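Side-chain contacts in galectin-1 (Bufo arenarum, PDB 1A78), which binds beta-galactosides, and probably a range of complex carbohydrates, as a homodimeric lectin, and may regulate apoptosis and cell differentiation: residues His45-Arg49 / Phe50-Gly54; Leu121-Glu124 / Gly125-Phe128. All blocks are in the same frame, centred on the assembly; numbering follows the deposited sequence.

In the fold
Both contacts are local, each where a strand of the same six-stranded sheet of the galectin sandwich gives way to a turn. Their centres lie 14 Å apart, and their nearest atoms about 4 Å, without touching. Interaction 1 carries the galactoside: H45, N47, R49 and H53 all belong to the sugar pocket. Interaction 2 leads from strand 118-124 into strand 127-133 of the other sheet. The E124 side chain comes within about 6 Å of the thiogalactose and about 4 Å of H45. N34 joins the two, its OD1 bonded to H45 and its ND2 to E124, so interaction 2 borders the pocket from the second shell.

Interaction 1 (His45-Arg49 / Phe50-Gly54); sequences HFNAR and FDLHG. With YIO (1-thio-beta-D-galactopyranose), chain C; GAL (beta-D-galactopyranose), chain B.
The guanidinium of R49 has CD2 of the H53 ring over one face, 3.7 Å above its plane and offset toward the rim, while the sugars and N47 lie at its edge. The two planes stand 87° apart, and NH1 of R49 in turn meets the edge of the imidazole, a perpendicular approach. The H53 ring has L52 CG over the centre of one face, so L52 backs the imidazole. L52 also lies across the arginine chain at about a right angle, its CD2 4.0 Å from R49 NE.

The R49 chain is extended from CG to NE, which carries the guanidinium out to the sugars. NE donates to N47 OD1 at 3.0 Å in a nearly straight bond (172°). The acceptor lies in the guanidinium plane, yet NE itself stands well above the amide carbonyl plane. N47 ND2 is bonded to F31 O, which fixes the amide from its other end. NH1 reaches GAL O2 at 2.9 Å and also forms a salt bridge with D55; NH2 reaches YIO O4 at 2.9 Å, with weak additional bonds to YIO O5 and GAL O2.

H45 NE2 gives a weak, bent bond to the same YIO O4, at 2.9 Å and 123°, while its ND1 is engaged by N34. N47 OD1 is also close to this hydroxyl, 3.2 Å from YIO O4. On the H53 side, CD2 lies 3.4 Å from the bridging sulfur YIO S1.

With NE, NH1 and NH2 all engaged, the guanidinium is restrained against rotation. Convergence of H45 and R49 on O4, the axial hydroxyl of galactose, is consistent with recognition of the galacto configuration, and the salt bridge to D55 probably offsets part of the arginine's charge.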
loop_
_atom_site.group_PDB
_atom_site.type_symbol
_atom_site.label_atom_id
_atom_site.label_comp_id
_atom_site.label_asym_id
_atom_site.label_seq_id
_atom_site.Cartn_x
_atom_site.Cartn_y
_atom_site.Cartn_z
ATOM N N HIS A 45 11.842 -6.594 -11.355
ATOM C CA HIS A 45 11.981 -5.145 -11.541
ATOM C C HIS A 45 11.362 -4.936 -12.939
ATOM O O HIS A 45 11.911 -5.398 -13.955
ATOM C CB HIS A 45 13.443 -4.675 -11.539
ATOM C CG HIS A 45 13.641 -3.277 -12.071
ATOM N ND1 HIS A 45 13.468 -2.144 -11.300
ATOM C CD2 HIS A 45 14.023 -2.833 -13.295
ATOM C CE1 HIS A 45 13.728 -1.065 -12.020
ATOM N NE2 HIS A 45 14.068 -1.453 -13.235
ATOM N N PHE A 46 10.185 -4.316 -12.949
ATOM C CA PHE A 46 9.406 -4.032 -14.146
ATOM C C PHE A 46 9.630 -2.567 -14.515
ATOM O O PHE A 46 9.047 -1.679 -13.909
ATOM C CB PHE A 46 7.940 -4.303 -13.811
ATOM C CG PHE A 46 6.991 -3.938 -14.889
ATOM C CD1 PHE A 46 6.482 -2.651 -14.971
ATOM C CD2 PHE A 46 6.619 -4.875 -15.835
ATOM C CE1 PHE A 46 5.625 -2.302 -15.985
ATOM C CE2 PHE A 46 5.751 -4.539 -16.862
ATOM C CZ PHE A 46 5.255 -3.252 -16.942
ATOM N N ASN A 47 10.430 -2.304 -15.539
ATOM C CA ASN A 47 10.743 -0.930 -15.909
ATOM C C ASN A 47 10.232 -0.525 -17.309
ATOM O O ASN A 47 10.722 -1.031 -18.322
ATOM C CB ASN A 47 12.267 -0.783 -15.802
ATOM C CG ASN A 47 12.760 0.640 -15.983
ATOM O OD1 ASN A 47 13.962 0.841 -16.116
ATOM N ND2 ASN A 47 11.867 1.634 -15.945
ATOM N N ALA A 48 9.233 0.356 -17.359
ATOM C CA ALA A 48 8.682 0.825 -18.632
ATOM C C ALA A 48 9.458 2.077 -19.023
ATOM O O ALA A 48 9.295 3.139 -18.412
ATOM C CB ALA A 48 7.194 1.138 -18.506
ATOM N N ARG A 49 10.286 1.951 -20.057
ATOM C CA ARG A 49 11.128 3.038 -20.541
ATOM C C ARG A 49 10.599 3.834 -21.720
ATOM O O ARG A 49 10.610 3.371 -22.844
ATOM C CB ARG A 49 12.517 2.481 -20.882
ATOM C CG ARG A 49 13.201 1.823 -19.687
ATOM C CD ARG A 49 14.594 1.303 -20.003
ATOM N NE ARG A 49 15.259 0.794 -18.805
ATOM C CZ ARG A 49 16.480 0.262 -18.770
ATOM N NH1 ARG A 49 17.214 0.157 -19.876
ATOM N NH2 ARG A 49 16.958 -0.205 -17.628
ATOM N N PHE A 50 10.119 5.038 -21.453
ATOM C CA PHE A 50 9.634 5.908 -22.519
ATOM C C PHE A 50 10.839 6.331 -23.367
ATOM O O PHE A 50 10.851 6.180 -24.583
ATOM C CB PHE A 50 8.960 7.149 -21.934
ATOM C CG PHE A 50 7.617 6.877 -21.370
ATOM C CD1 PHE A 50 6.497 6.875 -22.194
ATOM C CD2 PHE A 50 7.468 6.560 -20.020
ATOM C CE1 PHE A 50 5.234 6.551 -21.684
ATOM C CE2 PHE A 50 6.214 6.237 -19.494
ATOM C CZ PHE A 50 5.092 6.231 -20.332
ATOM N N ASP A 51 11.868 6.824 -22.701
ATOM C CA ASP A 51 13.069 7.238 -23.369
ATOM C C ASP A 51 14.143 7.177 -22.301
ATOM O O ASP A 51 14.355 8.146 -21.589
ATOM C CB ASP A 51 12.879 8.659 -23.874
ATOM C CG ASP A 51 14.000 9.111 -24.775
ATOM O OD1 ASP A 51 14.865 8.270 -25.118
ATOM O OD2 ASP A 51 14.010 10.305 -25.145
ATOM N N LEU A 52 14.798 6.032 -22.168
ATOM C CA LEU A 52 15.820 5.872 -21.147
ATOM C C LEU A 52 16.931 4.882 -21.525
ATOM O O LEU A 52 16.660 3.735 -21.874
ATOM C CB LEU A 52 15.154 5.443 -19.838
ATOM C CG LEU A 52 15.983 5.386 -18.552
ATOM C CD1 LEU A 52 16.238 6.817 -18.061
ATOM C CD2 LEU A 52 15.235 4.562 -17.500
ATOM N N HIS A 53 18.190 5.328 -21.413
ATOM C CA HIS A 53 19.367 4.503 -21.732
ATOM C C HIS A 53 19.360 3.921 -23.135
ATOM O O HIS A 53 19.817 2.795 -23.320
ATOM C CB HIS A 53 19.499 3.335 -20.766
ATOM C CG HIS A 53 19.544 3.745 -19.338
ATOM N ND1 HIS A 53 20.127 4.922 -18.924
ATOM C CD2 HIS A 53 19.029 3.164 -18.229
ATOM C CE1 HIS A 53 19.962 5.053 -17.621
ATOM N NE2 HIS A 53 19.298 4.001 -17.176
ATOM N N GLY A 54 18.843 4.660 -24.110
ATOM C CA GLY A 54 18.784 4.122 -25.454
ATOM C C GLY A 54 17.539 3.277 -25.723
ATOM O O GLY A 54 17.296 2.888 -26.870
HETATM C C1 YIO C . 19.822 -0.574 -15.443
HETATM C C2 YIO C . 18.970 0.453 -14.740
HETATM C C3 YIO C . 18.276 -0.176 -13.548
HETATM C C4 YIO C . 17.411 -1.299 -14.051
HETATM C C5 YIO C . 18.277 -2.299 -14.816
HETATM C C6 YIO C . 17.464 -3.394 -15.457
HETATM O O2 YIO C . 19.782 1.520 -14.305
HETATM O O3 YIO C . 17.460 0.792 -12.916
HETATM O O4 YIO C . 16.396 -0.766 -14.886
HETATM O O5 YIO C . 19.013 -1.663 -15.878
HETATM O O6 YIO C . 18.309 -4.485 -15.787
HETATM S S1 YIO C . 20.336 0.235 -16.982
HETATM C C1 GAL B . 21.295 -1.144 -17.698
HETATM C C2 GAL B . 20.907 -1.333 -19.175
HETATM C C3 GAL B . 21.623 -2.552 -19.767
HETATM C C4 GAL B . 23.138 -2.427 -19.550
HETATM C C5 GAL B . 23.407 -2.256 -18.070
HETATM C C6 GAL B . 24.888 -2.082 -17.835
HETATM O O2 GAL B . 19.507 -1.503 -19.310
HETATM O O3 GAL B . 21.336 -2.640 -21.154
HETATM O O4 GAL B . 23.642 -1.284 -20.233
HETATM O O5 GAL B . 22.734 -1.057 -17.587
HETATM O O6 GAL B . 25.138 -1.594 -16.536
#

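Interaction 2 (Leu121-Glu124 / Gly125-Phe128); sequences LSLE and GLAF
L123 supplies the side-chain contacts across this bend, one methyl to each of two partners. Its CD1 sits 4.1 Å from F128 CB, near the plane of the F128 ring and at its edge, and the two side chains cross at about a right angle. Its CD2 faces L126 CD2 at 4.5 Å, a looser apolar approach. The L123 side chain is set by CG lying anti to the carbonyl carbon (chi1 -55°), with CD1 then anti to CA and directed toward F128.

The backbone between them turns at G125, which takes a left-handed conformation with a positive phi of 63°. The preceding E124 points outward from the bend; its carboxylate is held through OE2 by N34 ND2, which also bonds S122 OG.

Further out, V33 and I20 pack on L123, F31 and I24 on L126, and V5 on F128. Backbone hydrogen bonds tie L123 to V5 and G125 to A3, both near the N-terminus of the chain. F128 also packs on T133 of the second subunit.

This is a tight connection between the two sheets of a beta-sandwich, running from strand 118-124 into strand 127-133, with leucines turned into the interior, in the jelly-roll fold of galectins.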
loop_
_atom_site.group_PDB
_atom_site.type_symbol
_atom_site.label_atom_id
_atom_site.label_comp_id
_atom_site.label_asym_id
_atom_site.label_seq_id
_atom_site.Cartn_x
_atom_site.Cartn_y
_atom_site.Cartn_z
ATOM N N LEU A 121 7.106 -4.393 -2.034
ATOM C CA LEU A 121 6.674 -3.765 -3.285
ATOM C C LEU A 121 7.008 -2.278 -3.224
ATOM O O LEU A 121 6.799 -1.655 -2.201
ATOM C CB LEU A 121 5.142 -3.947 -3.463
ATOM C CG LEU A 121 4.170 -3.349 -4.511
ATOM C CD1 LEU A 121 4.264 -1.836 -4.643
ATOM C CD2 LEU A 121 4.320 -4.014 -5.841
ATOM N N SER A 122 7.524 -1.714 -4.310
ATOM C CA SER A 122 7.798 -0.282 -4.356
ATOM C C SER A 122 7.602 0.221 -5.779
ATOM O O SER A 122 7.694 -0.560 -6.739
ATOM C CB SER A 122 9.211 0.033 -3.895
ATOM O OG SER A 122 10.162 -0.698 -4.644
ATOM N N LEU A 123 7.307 1.511 -5.903
ATOM C CA LEU A 123 7.095 2.159 -7.187
ATOM C C LEU A 123 8.142 3.248 -7.334
ATOM O O LEU A 123 8.614 3.811 -6.348
ATOM C CB LEU A 123 5.702 2.812 -7.244
ATOM C CG LEU A 123 4.471 1.941 -6.955
ATOM C CD1 LEU A 123 3.203 2.783 -7.026
ATOM C CD2 LEU A 123 4.391 0.779 -7.925
ATOM N N GLU A 124 8.523 3.547 -8.562
ATOM C CA GLU A 124 9.490 4.600 -8.789
ATOM C C GLU A 124 8.982 5.469 -9.933
ATOM O O GLU A 124 8.687 4.960 -11.017
ATOM C CB GLU A 124 10.846 4.029 -9.192
ATOM C CG GLU A 124 11.472 2.977 -8.282
ATOM C CD GLU A 124 12.732 2.369 -8.925
ATOM O OE1 GLU A 124 13.205 2.926 -9.951
ATOM O OE2 GLU A 124 13.248 1.334 -8.428
ATOM N N GLY A 125 8.857 6.766 -9.689
ATOM C CA GLY A 125 8.426 7.666 -10.738
ATOM C C GLY A 125 7.039 7.438 -11.301
ATOM O O GLY A 125 6.786 7.689 -12.482
ATOM N N LEU A 126 6.125 7.029 -10.435
ATOM C CA LEU A 126 4.748 6.764 -10.814
ATOM C C LEU A 126 3.915 7.223 -9.614
ATOM O O LEU A 126 4.232 6.887 -8.467
ATOM C CB LEU A 126 4.590 5.262 -11.034
ATOM C CG LEU A 126 3.265 4.739 -11.541
ATOM C CD1 LEU A 126 3.013 5.211 -12.952
ATOM C CD2 LEU A 126 3.282 3.238 -11.465
ATOM N N ALA A 127 2.917 8.064 -9.861
ATOM C CA ALA A 127 2.063 8.552 -8.778
ATOM C C ALA A 127 1.057 7.479 -8.376
ATOM O O ALA A 127 0.245 7.052 -9.183
ATOM C CB ALA A 127 1.336 9.844 -9.188
ATOM N N PHE A 128 1.150 7.038 -7.130
ATOM C CA PHE A 128 0.278 6.023 -6.557
ATOM C C PHE A 128 -1.184 6.470 -6.423
ATOM O O PHE A 128 -1.477 7.604 -6.070
ATOM C CB PHE A 128 0.846 5.656 -5.180
ATOM C CG PHE A 128 -0.059 4.808 -4.332
ATOM C CD1 PHE A 128 -0.145 3.442 -4.535
ATOM C CD2 PHE A 128 -0.815 5.387 -3.316
ATOM C CE1 PHE A 128 -0.966 2.663 -3.744
ATOM C CE2 PHE A 128 -1.641 4.622 -2.521
ATOM C CZ PHE A 128 -1.718 3.260 -2.732
#